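Local coordinates for disulfide isomerase DsbG N-terminal domain-containing protein (Helicobacter pylori, PDB 3TDG) that is a dimeric thioredoxin-fold oxidoreductase of the DsbG type, probably acting as a reductase on disulfide bonds of other proteins, at residues K53-V65 against S95-T107. Numbering follows the deposited sequence.
Sequences KPLKSSQDLKMVV and SNKSDDVQLVAET
The carboxylate of D100, in the first turn of helix 98-129, holds the backbone of the hairpin loop that joins strands 48-54 and 62-67, and an apolar helix-on-sheet contact continues from there in the N-terminal DsbG domain. K56 N donates to D100 OD1 over 2.9 Å, at 153°, on the lone pair facing OD2. An aspartate suits this place because its short arm, with CG anti to the carbonyl carbon (chi1 -73°), brings OD1 to the backbone N-H of K56 in the type I turn L55-S58. S57 OG and S95 OG share a hydrogen bond of 3.1 Å; S95 OG also accepts from K97 N in an ST turn leading to the N-cap, K97. The aliphatic part of K56 passes over the helix start, leaving NZ 4.3 Å from D99 OD1, too long for a salt bridge.

Farther along, L103 spreads its branches between strands: CD2 meets K53 CB at 4.0 Å, while CD1 faces M63 CE. M63, bent at chi2 and chi3, brings CE to T107 OG1 tip to tip, 3.3 Å away, and T107 CG2 packs on V65 CG2 at 3.7 Å. T107 OG1 donates to L103 O, satisfying a buried hydroxyl within the helix. Strand 62-65 and helix 98-107 run nearly parallel, at 5° and 10.8 Å between axes; F93 of strand 93-95 and L89 pack against V104, P76 of strand 74-79 touches T107, and the second subunit adjoins S57 and S95.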
loop_
_atom_site.group_PDB
_atom_site.type_symbol
_atom_site.label_atom_id
_atom_site.label_comp_id
_atom_site.label_asym_id
_atom_site.label_seq_id
_atom_site.Cartn_x
_atom_site.Cartn_y
_atom_site.Cartn_z
ATOM N N LYS A 53 16.780 -27.554 1.224
ATOM C CA LYS A 53 16.535 -28.321 -0.001
ATOM C C LYS A 53 17.588 -28.004 -1.068
ATOM O O LYS A 53 17.988 -26.848 -1.206
ATOM C CB LYS A 53 15.140 -28.030 -0.565
ATOM C CG LYS A 53 13.992 -28.583 0.250
ATOM C CD LYS A 53 14.095 -30.097 0.402
ATOM C CE LYS A 53 13.137 -30.590 1.465
ATOM N NZ LYS A 53 11.789 -30.011 1.223
ATOM N N PRO A 54 17.994 -28.961 -1.867
ATOM C CA PRO A 54 18.993 -28.712 -2.898
ATOM C C PRO A 54 18.414 -28.101 -4.148
ATOM O O PRO A 54 17.248 -28.225 -4.360
ATOM C CB PRO A 54 19.490 -30.106 -3.211
ATOM C CG PRO A 54 18.374 -30.975 -2.902
ATOM C CD PRO A 54 17.634 -30.373 -1.782
ATOM N N LEU A 55 19.230 -27.454 -4.960
ATOM C CA LEU A 55 18.797 -26.965 -6.256
ATOM C C LEU A 55 19.471 -27.720 -7.386
ATOM O O LEU A 55 20.663 -27.888 -7.393
ATOM C CB LEU A 55 19.107 -25.498 -6.417
ATOM C CG LEU A 55 18.578 -24.468 -5.445
ATOM C CD1 LEU A 55 19.138 -23.155 -5.838
ATOM C CD2 LEU A 55 17.111 -24.438 -5.480
ATOM N N LYS A 56 18.685 -28.172 -8.343
ATOM C CA LYS A 56 19.206 -28.896 -9.475
ATOM C C LYS A 56 20.158 -27.997 -10.193
ATOM O O LYS A 56 21.073 -28.416 -10.855
ATOM C CB LYS A 56 18.088 -29.226 -10.443
ATOM C CG LYS A 56 16.898 -29.900 -9.851
ATOM C CD LYS A 56 17.092 -31.383 -9.790
ATOM C CE LYS A 56 15.777 -32.120 -9.770
ATOM N NZ LYS A 56 15.896 -33.420 -9.089
ATOM N N SER A 57 19.911 -26.723 -10.034
ATOM C CA SER A 57 20.460 -25.724 -10.884
ATOM C C SER A 57 21.838 -25.222 -10.426
ATOM O O SER A 57 22.562 -24.596 -11.177
ATOM C CB SER A 57 19.433 -24.617 -10.967
ATOM O OG SER A 57 19.924 -23.581 -11.726
ATOM N N SER A 58 22.211 -25.532 -9.201
ATOM C CA SER A 58 23.524 -25.183 -8.717
ATOM C C SER A 58 24.065 -26.186 -7.744
ATOM O O SER A 58 23.337 -26.799 -7.021
ATOM C CB SER A 58 23.494 -23.847 -8.026
ATOM O OG SER A 58 24.679 -23.677 -7.305
ATOM N N GLN A 59 25.365 -26.335 -7.699
ATOM C CA GLN A 59 25.946 -27.266 -6.764
ATOM C C GLN A 59 26.319 -26.598 -5.460
ATOM O O GLN A 59 26.354 -27.231 -4.443
ATOM C CB GLN A 59 27.182 -27.927 -7.362
ATOM C CG GLN A 59 26.899 -28.925 -8.454
ATOM C CD GLN A 59 26.623 -30.317 -7.921
ATOM O OE1 GLN A 59 25.871 -30.491 -6.964
ATOM N NE2 GLN A 59 27.225 -31.318 -8.547
ATOM N N ASP A 60 26.630 -25.320 -5.489
ATOM C CA ASP A 60 26.991 -24.657 -4.254
ATOM C C ASP A 60 25.778 -24.100 -3.498
ATOM O O ASP A 60 25.788 -24.007 -2.308
ATOM C CB ASP A 60 28.023 -23.566 -4.505
ATOM C CG ASP A 60 28.420 -22.825 -3.235
ATOM O OD1 ASP A 60 28.953 -23.443 -2.319
ATOM O OD2 ASP A 60 28.210 -21.611 -3.160
ATOM N N LEU A 61 24.733 -23.741 -4.206
ATOM C CA LEU A 61 23.574 -23.093 -3.598
ATOM C C LEU A 61 22.479 -24.037 -3.126
ATOM O O LEU A 61 22.077 -24.946 -3.853
ATOM C CB LEU A 61 22.994 -22.075 -4.568
ATOM C CG LEU A 61 23.921 -20.927 -4.946
ATOM C CD1 LEU A 61 23.189 -20.023 -5.903
ATOM C CD2 LEU A 61 24.383 -20.159 -3.701
ATOM N N LYS A 62 21.999 -23.810 -1.901
ATOM C CA LYS A 62 20.864 -24.549 -1.343
ATOM C C LYS A 62 19.683 -23.619 -1.021
ATOM O O LYS A 62 19.867 -22.426 -0.793
ATOM C CB LYS A 62 21.271 -25.306 -0.071
ATOM C CG LYS A 62 22.573 -26.123 -0.189
ATOM C CD LYS A 62 22.654 -27.180 0.901
ATOM C CE LYS A 62 21.919 -28.454 0.488
ATOM N NZ LYS A 62 22.699 -29.214 -0.541
ATOM N N MET A 63 18.482 -24.187 -0.994
ATOM C CA MET A 63 17.281 -23.473 -0.598
ATOM C C MET A 63 17.074 -23.674 0.901
ATOM O O MET A 63 17.000 -24.809 1.371
ATOM C CB MET A 63 16.081 -23.985 -1.388
ATOM C CG MET A 63 14.924 -23.004 -1.492
ATOM S SD MET A 63 13.849 -23.043 -0.062
ATOM C CE MET A 63 13.079 -24.658 -0.244
ATOM N N VAL A 64 17.008 -22.564 1.641
ATOM C CA VAL A 64 16.810 -22.589 3.091
ATOM C C VAL A 64 15.634 -21.696 3.489
ATOM O O VAL A 64 15.529 -20.545 3.033
ATOM C CB VAL A 64 18.089 -22.122 3.845
ATOM C CG1 VAL A 64 17.918 -22.235 5.357
ATOM C CG2 VAL A 64 19.319 -22.936 3.407
ATOM N N VAL A 65 14.741 -22.231 4.313
ATOM C CA VAL A 65 13.701 -21.427 4.954
ATOM C C VAL A 65 14.050 -21.266 6.432
ATOM O O VAL A 65 14.448 -22.235 7.094
ATOM C CB VAL A 65 12.294 -22.035 4.757
ATOM C CG1 VAL A 65 11.201 -21.169 5.430
ATOM C CG2 VAL A 65 12.006 -22.166 3.263
ATOM N N SER A 95 15.108 -20.277 -13.761
ATOM C CA SER A 95 16.083 -21.334 -13.985
ATOM C C SER A 95 15.756 -22.087 -15.265
ATOM O O SER A 95 14.576 -22.185 -15.639
ATOM C CB SER A 95 16.095 -22.300 -12.802
ATOM O OG SER A 95 17.071 -23.296 -13.014
ATOM N N ASN A 96 16.783 -22.612 -15.942
ATOM C CA ASN A 96 16.533 -23.577 -17.018
ATOM C C ASN A 96 15.988 -24.902 -16.458
ATOM O O ASN A 96 15.441 -25.708 -17.212
ATOM C CB ASN A 96 17.777 -23.815 -17.893
ATOM C CG ASN A 96 18.826 -24.701 -17.211
ATOM O OD1 ASN A 96 19.095 -24.567 -16.016
ATOM N ND2 ASN A 96 19.434 -25.599 -17.986
ATOM N N LYS A 97 16.124 -25.117 -15.144
ATOM C CA LYS A 97 15.568 -26.323 -14.513
ATOM C C LYS A 97 14.187 -26.032 -13.961
ATOM O O LYS A 97 14.031 -25.296 -12.968
ATOM C CB LYS A 97 16.472 -26.880 -13.412
ATOM C CG LYS A 97 17.956 -26.895 -13.760
ATOM C CD LYS A 97 18.265 -27.865 -14.890
ATOM C CE LYS A 97 18.816 -29.168 -14.351
ATOM N NZ LYS A 97 18.443 -30.322 -15.230
ATOM N N SER A 98 13.184 -26.612 -14.613
ATOM C CA SER A 98 11.783 -26.457 -14.216
ATOM C C SER A 98 11.464 -26.934 -12.777
ATOM O O SER A 98 10.555 -26.397 -12.133
ATOM C CB SER A 98 10.867 -27.164 -15.220
ATOM O OG SER A 98 9.518 -26.765 -15.009
ATOM N N ASP A 99 12.195 -27.933 -12.289
ATOM C CA ASP A 99 12.021 -28.424 -10.920
ATOM C C ASP A 99 12.365 -27.350 -9.870
ATOM O O ASP A 99 11.706 -27.252 -8.835
ATOM C CB ASP A 99 12.875 -29.672 -10.670
ATOM C CG ASP A 99 12.377 -30.911 -11.430
ATOM O OD1 ASP A 99 13.235 -31.671 -11.929
ATOM O OD2 ASP A 99 11.149 -31.145 -11.514
ATOM N N ASP A 100 13.400 -26.564 -10.140
ATOM C CA ASP A 100 13.813 -25.494 -9.219
ATOM C C ASP A 100 12.787 -24.363 -9.183
ATOM O O ASP A 100 12.427 -23.898 -8.098
ATOM C CB ASP A 100 15.191 -24.949 -9.584
ATOM C CG ASP A 100 16.328 -25.920 -9.243
ATOM O OD1 ASP A 100 16.104 -26.949 -8.559
ATOM O OD2 ASP A 100 17.474 -25.627 -9.649
ATOM N N VAL A 101 12.323 -23.945 -10.370
ATOM C CA VAL A 101 11.241 -22.955 -10.532
ATOM C C VAL A 101 10.015 -23.388 -9.731
ATOM O O VAL A 101 9.372 -22.567 -9.040
ATOM C CB VAL A 101 10.853 -22.742 -12.041
ATOM C CG1 VAL A 101 9.628 -21.830 -12.182
ATOM C CG2 VAL A 101 12.031 -22.193 -12.834
ATOM N N GLN A 102 9.719 -24.687 -9.818
ATOM C CA GLN A 102 8.597 -25.283 -9.112
ATOM C C GLN A 102 8.826 -25.304 -7.594
ATOM O O GLN A 102 7.939 -24.912 -6.830
ATOM C CB GLN A 102 8.322 -26.700 -9.620
ATOM C CG GLN A 102 7.661 -27.581 -8.575
ATOM C CD GLN A 102 6.970 -28.788 -9.151
ATOM O OE1 GLN A 102 7.607 -29.664 -9.765
ATOM N NE2 GLN A 102 5.654 -28.857 -8.948
ATOM N N LEU A 103 9.996 -25.793 -7.175
ATOM C CA LEU A 103 10.362 -25.813 -5.754
ATOM C C LEU A 103 10.187 -24.430 -5.118
ATOM O O LEU A 103 9.542 -24.303 -4.077
ATOM C CB LEU A 103 11.798 -26.286 -5.558
ATOM C CG LEU A 103 12.321 -26.203 -4.104
ATOM C CD1 LEU A 103 11.558 -27.125 -3.167
ATOM C CD2 LEU A 103 13.808 -26.530 -4.074
ATOM N N VAL A 104 10.752 -23.415 -5.769
ATOM C CA VAL A 104 10.682 -22.034 -5.320
ATOM C C VAL A 104 9.227 -21.539 -5.268
ATOM O O VAL A 104 8.828 -20.909 -4.290
ATOM C CB VAL A 104 11.606 -21.111 -6.184
ATOM C CG1 VAL A 104 11.372 -19.612 -5.901
ATOM C CG2 VAL A 104 13.079 -21.471 -5.947
ATOM N N ALA A 105 8.439 -21.861 -6.299
ATOM C CA ALA A 105 7.036 -21.486 -6.348
ATOM C C ALA A 105 6.245 -22.074 -5.188
ATOM O O ALA A 105 5.487 -21.351 -4.527
ATOM C CB ALA A 105 6.396 -21.879 -7.699
ATOM N N GLU A 106 6.414 -23.374 -4.957
ATOM C CA GLU A 106 5.783 -24.074 -3.835
ATOM C C GLU A 106 6.204 -23.475 -2.487
ATOM O O GLU A 106 5.389 -23.322 -1.576
ATOM C CB GLU A 106 6.169 -25.561 -3.839
ATOM C CG GLU A 106 5.471 -26.401 -4.913
ATOM C CD GLU A 106 6.178 -27.720 -5.235
ATOM O OE1 GLU A 106 5.604 -28.512 -6.026
ATOM O OE2 GLU A 106 7.299 -27.965 -4.723
ATOM N N THR A 107 7.498 -23.181 -2.377
ATOM C CA THR A 107 8.067 -22.637 -1.159
ATOM C C THR A 107 7.504 -21.242 -0.905
ATOM O O THR A 107 6.915 -21.024 0.147
ATOM C CB THR A 107 9.580 -22.657 -1.220
ATOM O OG1 THR A 107 10.000 -24.026 -1.368
ATOM C CG2 THR A 107 10.184 -22.072 0.049
#